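Local coordinates for putative cell adhesion protein (Bacteroides fragilis, PDB 4H40) that is probably a fimbrillin-like subunit of a type of pilus found in human gut bacteria, with a presumed part in cell adhesion, at residues Gly22-Ile27 against Thr148-Thr153; Ile57-Tyr62 against Thr106-Lys111; Tyr76-Ala81 against Gly85-Tyr90. All coordinates share one frame; numbering follows the deposited sequence.

Contact 1: Gly22-Ile27 against Thr148-Thr153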
loop_
_atom_site.group_PDB
_atom_site.type_symbol
_atom_site.label_atom_id
_atom_site.label_comp_id
_atom_site.label_asym_id
_atom_site.label_seq_id
_atom_site.Cartn_x
_atom_site.Cartn_y
_atom_site.Cartn_z
ATOM N N GLY B 22 -23.540 -22.246 13.366
ATOM C CA GLY B 22 -22.962 -20.917 13.248
ATOM C C GLY B 22 -22.067 -20.738 12.044
ATOM O O GLY B 22 -22.133 -21.517 11.088
ATOM N N TYR B 23 -21.258 -19.678 12.061
ATOM C CA TYR B 23 -20.328 -19.452 10.973
ATOM C C TYR B 23 -19.036 -18.805 11.471
ATOM O O TYR B 23 -19.005 -18.179 12.532
ATOM C CB TYR B 23 -20.960 -18.631 9.826
ATOM C CG TYR B 23 -21.082 -17.142 10.069
ATOM C CD1 TYR B 23 -22.160 -16.617 10.769
ATOM C CD2 TYR B 23 -20.183 -16.253 9.502
ATOM C CE1 TYR B 23 -22.332 -15.240 10.915
ATOM C CE2 TYR B 23 -20.328 -14.875 9.657
ATOM C CZ TYR B 23 -21.398 -14.370 10.379
ATOM O OH TYR B 23 -21.537 -13.005 10.535
ATOM N N TYR B 24 -17.958 -19.013 10.703
ATOM C CA TYR B 24 -16.682 -18.377 10.944
ATOM C C TYR B 24 -16.681 -17.123 10.098
ATOM O O TYR B 24 -16.789 -17.220 8.862
ATOM C CB TYR B 24 -15.514 -19.300 10.588
ATOM C CG TYR B 24 -15.299 -20.436 11.553
ATOM C CD1 TYR B 24 -14.626 -20.237 12.755
ATOM C CD2 TYR B 24 -15.714 -21.730 11.239
ATOM C CE1 TYR B 24 -14.386 -21.288 13.631
ATOM C CE2 TYR B 24 -15.485 -22.792 12.111
ATOM C CZ TYR B 24 -14.827 -22.564 13.313
ATOM O OH TYR B 24 -14.589 -23.600 14.185
ATOM N N PRO B 25 -16.687 -15.928 10.725
ATOM C CA PRO B 25 -16.723 -14.694 9.926
ATOM C C PRO B 25 -15.399 -14.419 9.219
ATOM O O PRO B 25 -14.343 -14.929 9.604
ATOM C CB PRO B 25 -17.016 -13.624 10.978
ATOM C CG PRO B 25 -16.412 -14.169 12.214
ATOM C CD PRO B 25 -16.626 -15.632 12.170
ATOM N N SER B 26 -15.460 -13.586 8.208
ATOM C CA SER B 26 -14.305 -13.151 7.439
ATOM C C SER B 26 -13.300 -12.386 8.343
ATOM O O SER B 26 -13.740 -11.588 9.179
ATOM C CB SER B 26 -14.795 -12.261 6.306
ATOM O OG SER B 26 -13.695 -11.820 5.539
ATOM N N ILE B 27 -11.975 -12.647 8.197
ATOM C CA ILE B 27 -10.909 -11.984 8.970
ATOM C C ILE B 27 -9.830 -11.426 8.035
ATOM O O ILE B 27 -9.803 -11.743 6.852
ATOM C CB ILE B 27 -10.263 -12.909 10.046
ATOM C CG1 ILE B 27 -9.643 -14.185 9.444
ATOM C CG2 ILE B 27 -11.197 -13.197 11.228
ATOM C CD1 ILE B 27 -8.191 -14.443 9.936
ATOM N N THR B 148 -10.985 -28.826 9.116
ATOM C CA THR B 148 -11.666 -29.938 9.785
ATOM C C THR B 148 -12.972 -29.495 10.445
ATOM O O THR B 148 -13.970 -30.230 10.403
ATOM C CB THR B 148 -10.734 -30.625 10.805
ATOM O OG1 THR B 148 -10.338 -29.692 11.812
ATOM C CG2 THR B 148 -9.495 -31.218 10.160
ATOM N N GLN B 149 -12.968 -28.284 11.023
ATOM C CA GLN B 149 -14.097 -27.712 11.757
ATOM C C GLN B 149 -15.353 -27.539 10.873
ATOM O O GLN B 149 -16.480 -27.738 11.357
ATOM C CB GLN B 149 -13.683 -26.357 12.371
ATOM C CG GLN B 149 -12.663 -26.455 13.518
ATOM C CD GLN B 149 -11.201 -26.463 13.094
ATOM O OE1 GLN B 149 -10.835 -26.308 11.914
ATOM N NE2 GLN B 149 -10.320 -26.603 14.071
ATOM N N THR B 150 -15.132 -27.201 9.580
ATOM C CA THR B 150 -16.137 -26.876 8.568
ATOM C C THR B 150 -16.329 -27.987 7.511
ATOM O O THR B 150 -17.236 -27.889 6.671
ATOM C CB THR B 150 -15.757 -25.549 7.877
ATOM O OG1 THR B 150 -14.527 -25.702 7.165
ATOM C CG2 THR B 150 -15.638 -24.410 8.847
ATOM N N ALA B 151 -15.501 -29.047 7.567
ATOM C CA ALA B 151 -15.555 -30.190 6.644
ATOM C C ALA B 151 -16.888 -30.902 6.724
ATOM O O ALA B 151 -17.534 -30.909 7.784
ATOM C CB ALA B 151 -14.429 -31.161 6.946
HETATM N N MSE B 152 -17.293 -31.490 5.585
HETATM C CA MSE B 152 -18.529 -32.238 5.386
HETATM C C MSE B 152 -18.603 -33.428 6.335
HETATM O O MSE B 152 -17.607 -34.121 6.553
HETATM C CB MSE B 152 -18.621 -32.703 3.924
HETATM C CG MSE B 152 -19.796 -33.620 3.640
HETATM SE SE MSE B 152 -19.884 -34.217 1.799
HETATM C CE MSE B 152 -18.210 -35.191 1.705
ATOM N N THR B 153 -19.797 -33.658 6.894
ATOM C CA THR B 153 -20.042 -34.756 7.818
ATOM C C THR B 153 -21.119 -35.680 7.292
ATOM O O THR B 153 -21.898 -35.333 6.400
ATOM C CB THR B 153 -20.404 -34.230 9.219
ATOM O OG1 THR B 153 -21.386 -33.193 9.118
ATOM C CG2 THR B 153 -19.194 -33.726 9.969
#
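Tyr24 reaches across to Gln149 and Thr150 and bears the whole of this contact from its own side, an example of one long aromatic side chain linking a short strand to a distant loop. Its ring meets two aliphatic groups at different places. At the phenol end, Tyr24 OH lies 3.4 Å from Gln149 CB and 3.5 Å from Gln149 CG. Farther back along the same flank of the ring, Thr150 CG2 sits 3.6 Å from Tyr24 CD2 and equally near CE2, so the methyl rests between two neighbouring ring carbons. Both groups approach the ring obliquely. No hydrogen bond joins the segments, and the meeting is one of van der Waals packing.

The two loop side chains present carbon to the tyrosine and send their polar ends elsewhere. Gln149 sets out toward the ring, then bends at its second torsion (chi2 87°), which carries the amide off; the amide plane stands 78° from the ring plane. Its NE2 is bound by Gly40 O. In Thr150 the methyl is placed beside the backbone N and opposite the carbonyl carbon, while OG1 takes the position between them (chi1 64°) and hydrogen-bonds to Asp144 O. That bond is consistent with a fixed rotation that keeps CG2 against the ring. Within the loop, a weak backbone bond from Ala151 N to Thr148 O, 3.4 Å long, closes the turn.

Further out, Ile48 and Pro176 also touch Tyr24, and Ile178 of strand 177-190 touches both Tyr24 and Thr150, so the three side chains form one small cluster. Strand 23-24 runs parallel to the start of strand 177-190, and the segment Thr148-Thr153 is the later part of the connection between strands 141-142 and 153-157.

Contact 2: Ile57-Tyr62 against Thr106-Lys111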
loop_
_atom_site.group_PDB
_atom_site.type_symbol
_atom_site.label_atom_id
_atom_site.label_comp_id
_atom_site.label_asym_id
_atom_site.label_seq_id
_atom_site.Cartn_x
_atom_site.Cartn_y
_atom_site.Cartn_z
ATOM N N ILE B 57 -30.439 -21.021 4.757
ATOM C CA ILE B 57 -29.457 -22.082 4.570
ATOM C C ILE B 57 -30.102 -23.159 3.721
ATOM O O ILE B 57 -31.293 -23.400 3.864
ATOM C CB ILE B 57 -28.825 -22.663 5.886
ATOM C CG1 ILE B 57 -29.788 -23.495 6.711
ATOM C CG2 ILE B 57 -28.144 -21.618 6.755
ATOM C CD1 ILE B 57 -29.399 -24.913 6.732
ATOM N N ARG B 58 -29.335 -23.778 2.826
ATOM C CA ARG B 58 -29.752 -24.932 2.031
ATOM C C ARG B 58 -29.056 -26.187 2.540
ATOM O O ARG B 58 -27.830 -26.232 2.631
ATOM C CB ARG B 58 -29.474 -24.774 0.527
ATOM C CG ARG B 58 -29.665 -26.098 -0.252
ATOM C CD ARG B 58 -29.639 -25.961 -1.757
ATOM N NE ARG B 58 -30.598 -24.963 -2.229
ATOM C CZ ARG B 58 -31.867 -25.206 -2.536
ATOM N NH1 ARG B 58 -32.356 -26.436 -2.451
ATOM N NH2 ARG B 58 -32.654 -24.222 -2.943
ATOM N N LEU B 59 -29.834 -27.211 2.820
ATOM C CA LEU B 59 -29.309 -28.492 3.233
ATOM C C LEU B 59 -29.268 -29.363 1.981
ATOM O O LEU B 59 -30.317 -29.584 1.383
ATOM C CB LEU B 59 -30.226 -29.052 4.337
ATOM C CG LEU B 59 -29.744 -30.219 5.185
ATOM C CD1 LEU B 59 -28.626 -29.812 6.105
ATOM C CD2 LEU B 59 -30.867 -30.714 6.037
ATOM N N VAL B 60 -28.046 -29.730 1.512
ATOM C CA VAL B 60 -27.766 -30.558 0.320
ATOM C C VAL B 60 -27.478 -31.975 0.828
ATOM O O VAL B 60 -26.532 -32.158 1.607
ATOM C CB VAL B 60 -26.589 -30.012 -0.563
ATOM C CG1 VAL B 60 -26.445 -30.807 -1.863
ATOM C CG2 VAL B 60 -26.725 -28.517 -0.853
ATOM N N VAL B 61 -28.306 -32.961 0.417
ATOM C CA VAL B 61 -28.177 -34.347 0.868
ATOM C C VAL B 61 -27.591 -35.233 -0.240
ATOM O O VAL B 61 -27.932 -35.079 -1.412
ATOM C CB VAL B 61 -29.526 -34.894 1.396
ATOM C CG1 VAL B 61 -29.444 -36.374 1.758
ATOM C CG2 VAL B 61 -29.997 -34.091 2.600
ATOM N N TYR B 62 -26.689 -36.147 0.167
ATOM C CA TYR B 62 -26.025 -37.158 -0.659
ATOM C C TYR B 62 -26.198 -38.550 -0.035
ATOM O O TYR B 62 -26.346 -38.644 1.183
ATOM C CB TYR B 62 -24.525 -36.850 -0.814
ATOM C CG TYR B 62 -24.214 -35.475 -1.364
ATOM C CD1 TYR B 62 -24.033 -34.390 -0.517
ATOM C CD2 TYR B 62 -24.042 -35.272 -2.731
ATOM C CE1 TYR B 62 -23.737 -33.123 -1.018
ATOM C CE2 TYR B 62 -23.722 -34.014 -3.244
ATOM C CZ TYR B 62 -23.564 -32.944 -2.383
ATOM O OH TYR B 62 -23.256 -31.702 -2.890
ATOM N N THR B 106 -42.806 -26.909 5.443
ATOM C CA THR B 106 -42.956 -28.348 5.254
ATOM C C THR B 106 -41.693 -29.032 5.805
ATOM O O THR B 106 -40.602 -28.809 5.264
ATOM C CB THR B 106 -43.245 -28.654 3.765
ATOM O OG1 THR B 106 -44.405 -27.927 3.346
ATOM C CG2 THR B 106 -43.442 -30.148 3.489
ATOM N N PRO B 107 -41.814 -29.845 6.887
ATOM C CA PRO B 107 -40.610 -30.494 7.447
ATOM C C PRO B 107 -39.969 -31.518 6.517
ATOM O O PRO B 107 -40.667 -32.166 5.734
ATOM C CB PRO B 107 -41.101 -31.174 8.733
ATOM C CG PRO B 107 -42.551 -31.045 8.759
ATOM C CD PRO B 107 -43.035 -30.197 7.639
ATOM N N LEU B 108 -38.627 -31.645 6.612
ATOM C CA LEU B 108 -37.848 -32.616 5.851
ATOM C C LEU B 108 -37.936 -33.974 6.532
ATOM O O LEU B 108 -37.493 -34.125 7.675
ATOM C CB LEU B 108 -36.366 -32.177 5.680
ATOM C CG LEU B 108 -35.305 -33.255 5.325
ATOM C CD1 LEU B 108 -35.396 -33.700 3.874
ATOM C CD2 LEU B 108 -33.949 -32.732 5.560
ATOM N N TYR B 109 -38.534 -34.946 5.834
ATOM C CA TYR B 109 -38.620 -36.327 6.278
ATOM C C TYR B 109 -37.692 -37.151 5.392
ATOM O O TYR B 109 -37.709 -37.008 4.161
ATOM C CB TYR B 109 -40.059 -36.864 6.239
ATOM C CG TYR B 109 -40.998 -36.221 7.235
ATOM C CD1 TYR B 109 -41.741 -35.092 6.895
ATOM C CD2 TYR B 109 -41.200 -36.777 8.491
ATOM C CE1 TYR B 109 -42.647 -34.522 7.791
ATOM C CE2 TYR B 109 -42.097 -36.212 9.398
ATOM C CZ TYR B 109 -42.811 -35.074 9.049
ATOM O OH TYR B 109 -43.713 -34.509 9.926
HETATM N N MSE B 110 -36.852 -37.978 6.027
HETATM C CA MSE B 110 -35.876 -38.837 5.344
HETATM C C MSE B 110 -36.007 -40.305 5.754
HETATM O O MSE B 110 -36.404 -40.590 6.892
HETATM C CB MSE B 110 -34.444 -38.356 5.639
HETATM C CG MSE B 110 -34.120 -37.030 4.997
HETATM SE SE MSE B 110 -32.230 -36.739 4.796
HETATM C CE MSE B 110 -31.928 -35.714 6.309
ATOM N N LYS B 111 -35.647 -41.244 4.841
ATOM C CA LYS B 111 -35.637 -42.657 5.230
ATOM C C LYS B 111 -34.361 -42.933 6.030
ATOM O O LYS B 111 -33.426 -42.126 5.993
ATOM C CB LYS B 111 -35.818 -43.696 4.080
ATOM C CG LYS B 111 -35.430 -43.403 2.624
ATOM C CD LYS B 111 -36.066 -44.464 1.732
ATOM C CE LYS B 111 -36.190 -44.054 0.295
ATOM N NZ LYS B 111 -37.114 -44.965 -0.421
#
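Leu59 meets Leu108 and Val61 meets Met110, two apolar pairs that show how stacked beta sheets interlock through every second residue of a strand. The contact is wholly apolar, with no hydrogen bond between the segments, and it falls into two kinds.

The first is branched aliphatic against branched aliphatic. Leu59 CD2 and Leu108 CD2 approach to 3.7 Å, methyl to methyl, and the two side chains cross at about a right angle. Both leucines hold CG opposite their backbone N (chi1 -166° for Leu59), which extends them across the gap between the strands.

The second brings a selenium up to a valine. Met110, present as selenomethionine, runs extended at its second torsion (chi2 -159°), which carries SE to 4.1 Å from Val61 CG1 and likewise from Val61 CG2, facing the fork of the side chain. All four residues are buried.

The alpha carbons of Leu59 and Leu108 are 9.8 Å apart, and those of Val61 and Met110 10.0 Å, a spacing suited to packed sheet faces, as in a beta sandwich. Ile119 touches Leu59, Ile16 touches Leu108 and Met110, and Tyr72 touches Val61 and Met110 while its OH bonds Lys111 N. Strand 56-62 runs between strands 74-79 and 113-121; across the layer, strand 108-110 is, within this chain, an outermost strand of a three-stranded sheet, beside strand 14-19.

Contact 3: Tyr76-Ala81 against Gly85-Tyr90; sequences YLVRNA and GSSLLY
Leu77 and Tyr90 form the first rung of an antiparallel hairpin, a worked case of how paired strands satisfy their peptide groups two at a time. Leu77 N donates to Tyr90 O at 2.7 Å, and Tyr90 N returns the bond to Leu77 O at 2.9 Å. Two residues on, Arg79 and Leu88 repeat the exchange. Arg79 N reaches Leu88 O at 3.1 Å, whereas Leu88 N lies above the plane of the Arg79 carbonyl, 2.8 Å from its O and 38° out. Arg79 O also receives a weak bond from Ala81 N across the inverse gamma turn centred on Asn80, so this oxygen has two donors where the ladder ends.

Between the rungs, Val78 and Leu89 form the non-hydrogen-bonded pair. Their side chains lie side by side, with Val78 CG2 3.7 Å from Leu89 CD2. The other face carries Leu77, Arg79, Leu88 and Tyr90. There the Arg79 side chain crosses that of Tyr90 at about a right angle, its CB 3.6 Å from Tyr90 CE1 and oblique to the ring, before the chain bends (chi2 -62°) and takes the guanidinium away to a salt bridge from NH1 to Asp53. The same aspartate accepts the Asn80 backbone N, and Ser86 OG is bound to Thr83 O in the connecting loop. Tyr76 lays CD2 near the backbone of Leu89, 4.0 Å from its CB.

The connection between the strands runs from Asn80 to Ser87, beginning with the inverse gamma turn. Strand 74-79 is flanked by strand 88-94 and, beyond its other edge, strand 56-62, while Pro18 of strand 14-19 touches Tyr76 and Leu89 on the face that Val78 and Leu89 share.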
loop_
_atom_site.group_PDB
_atom_site.type_symbol
_atom_site.label_atom_id
_atom_site.label_comp_id
_atom_site.label_asym_id
_atom_site.label_seq_id
_atom_site.Cartn_x
_atom_site.Cartn_y
_atom_site.Cartn_z
ATOM N N TYR B 76 -33.972 -23.492 4.730
ATOM C CA TYR B 76 -34.419 -23.063 6.061
ATOM C C TYR B 76 -34.245 -21.574 6.279
ATOM O O TYR B 76 -33.336 -20.987 5.699
ATOM C CB TYR B 76 -33.661 -23.821 7.161
ATOM C CG TYR B 76 -33.991 -25.290 7.207
ATOM C CD1 TYR B 76 -33.296 -26.208 6.420
ATOM C CD2 TYR B 76 -34.980 -25.775 8.056
ATOM C CE1 TYR B 76 -33.597 -27.570 6.457
ATOM C CE2 TYR B 76 -35.297 -27.136 8.093
ATOM C CZ TYR B 76 -34.597 -28.030 7.293
ATOM O OH TYR B 76 -34.846 -29.380 7.349
ATOM N N LEU B 77 -35.119 -20.963 7.106
ATOM C CA LEU B 77 -35.026 -19.549 7.467
ATOM C C LEU B 77 -34.476 -19.454 8.889
ATOM O O LEU B 77 -34.892 -20.209 9.772
ATOM C CB LEU B 77 -36.376 -18.823 7.327
ATOM C CG LEU B 77 -36.382 -17.325 7.660
ATOM C CD1 LEU B 77 -35.683 -16.505 6.593
ATOM C CD2 LEU B 77 -37.770 -16.821 7.844
ATOM N N VAL B 78 -33.496 -18.577 9.084
ATOM C CA VAL B 78 -32.842 -18.393 10.379
ATOM C C VAL B 78 -33.572 -17.303 11.165
ATOM O O VAL B 78 -33.857 -16.227 10.627
ATOM C CB VAL B 78 -31.323 -18.056 10.218
ATOM C CG1 VAL B 78 -30.635 -17.815 11.569
ATOM C CG2 VAL B 78 -30.583 -19.126 9.418
ATOM N N ARG B 79 -33.864 -17.594 12.434
ATOM C CA ARG B 79 -34.443 -16.666 13.399
ATOM C C ARG B 79 -33.756 -16.912 14.731
ATOM O O ARG B 79 -33.860 -18.005 15.302
ATOM C CB ARG B 79 -35.985 -16.760 13.524
ATOM C CG ARG B 79 -36.802 -16.279 12.320
ATOM C CD ARG B 79 -36.641 -14.809 11.952
ATOM N NE ARG B 79 -37.206 -14.557 10.625
ATOM C CZ ARG B 79 -36.986 -13.469 9.896
ATOM N NH1 ARG B 79 -36.195 -12.503 10.352
ATOM N NH2 ARG B 79 -37.544 -13.341 8.699
ATOM N N ASN B 80 -33.007 -15.899 15.201
ATOM C CA ASN B 80 -32.275 -15.926 16.466
ATOM C C ASN B 80 -33.267 -15.737 17.619
ATOM O O ASN B 80 -33.175 -14.787 18.404
ATOM C CB ASN B 80 -31.155 -14.879 16.463
ATOM C CG ASN B 80 -29.980 -15.231 15.581
ATOM O OD1 ASN B 80 -29.891 -16.313 14.986
ATOM N ND2 ASN B 80 -29.035 -14.323 15.490
ATOM N N ALA B 81 -34.215 -16.693 17.708
ATOM C CA ALA B 81 -35.308 -16.710 18.660
ATOM C C ALA B 81 -35.129 -17.767 19.761
ATOM O O ALA B 81 -35.975 -17.834 20.646
ATOM C CB ALA B 81 -36.612 -16.945 17.917
ATOM N N GLY B 85 -30.925 -15.808 22.905
ATOM C CA GLY B 85 -30.732 -15.298 21.551
ATOM C C GLY B 85 -30.194 -16.282 20.524
ATOM O O GLY B 85 -29.809 -15.843 19.440
ATOM N N SER B 86 -30.181 -17.615 20.841
ATOM C CA SER B 86 -29.743 -18.728 19.975
ATOM C C SER B 86 -30.507 -18.795 18.637
ATOM O O SER B 86 -31.638 -18.320 18.544
ATOM C CB SER B 86 -29.918 -20.060 20.697
ATOM O OG SER B 86 -28.931 -20.231 21.697
ATOM N N SER B 87 -29.889 -19.408 17.616
ATOM C CA SER B 87 -30.503 -19.560 16.301
ATOM C C SER B 87 -31.493 -20.751 16.252
ATOM O O SER B 87 -31.245 -21.801 16.870
ATOM C CB SER B 87 -29.432 -19.738 15.230
ATOM O OG SER B 87 -28.566 -18.618 15.178
ATOM N N LEU B 88 -32.617 -20.557 15.498
ATOM C CA LEU B 88 -33.641 -21.569 15.197
ATOM C C LEU B 88 -33.873 -21.639 13.676
ATOM O O LEU B 88 -33.927 -20.587 13.026
ATOM C CB LEU B 88 -34.955 -21.295 15.945
ATOM C CG LEU B 88 -34.874 -21.216 17.484
ATOM C CD1 LEU B 88 -36.196 -20.840 18.066
ATOM C CD2 LEU B 88 -34.374 -22.522 18.103
ATOM N N LEU B 89 -33.978 -22.868 13.110
ATOM C CA LEU B 89 -34.117 -23.092 11.653
ATOM C C LEU B 89 -35.534 -23.533 11.258
ATOM O O LEU B 89 -36.013 -24.598 11.681
ATOM C CB LEU B 89 -33.082 -24.119 11.164
ATOM C CG LEU B 89 -31.610 -23.755 11.403
ATOM C CD1 LEU B 89 -30.709 -24.965 11.242
ATOM C CD2 LEU B 89 -31.157 -22.668 10.473
ATOM N N TYR B 90 -36.205 -22.696 10.446
ATOM C CA TYR B 90 -37.584 -22.925 10.024
ATOM C C TYR B 90 -37.684 -23.313 8.558
ATOM O O TYR B 90 -37.264 -22.536 7.703
ATOM C CB TYR B 90 -38.441 -21.675 10.275
ATOM C CG TYR B 90 -38.487 -21.255 11.725
ATOM C CD1 TYR B 90 -37.544 -20.375 12.245
ATOM C CD2 TYR B 90 -39.491 -21.722 12.578
ATOM C CE1 TYR B 90 -37.576 -19.993 13.587
ATOM C CE2 TYR B 90 -39.533 -21.348 13.921
ATOM C CZ TYR B 90 -38.580 -20.476 14.420
ATOM O OH TYR B 90 -38.633 -20.093 15.738
#

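How the contacts relate
Contacts 1 and 2 are buried and rest on van der Waals touches between side chains, purely apolar in contact 2 and involving a phenol oxygen in contact 1, whereas contact 3 is a surface contact held largely by backbone hydrogen bonds. The difference follows from place: contact 3 joins neighbouring strands of one sheet, contact 2 packs two sheets face to face, and contact 1 ties a short strand to a loop. Contacts 2 and 3 meet directly. Ile57 O and Tyr76 N are 2.8 Å apart, a probable hydrogen bond, and Tyr76 also packs on Leu59 and Leu108. Contact 1 touches neither, though its nearest atoms come within about 5 Å of contact 2 and about 6 Å of contact 3.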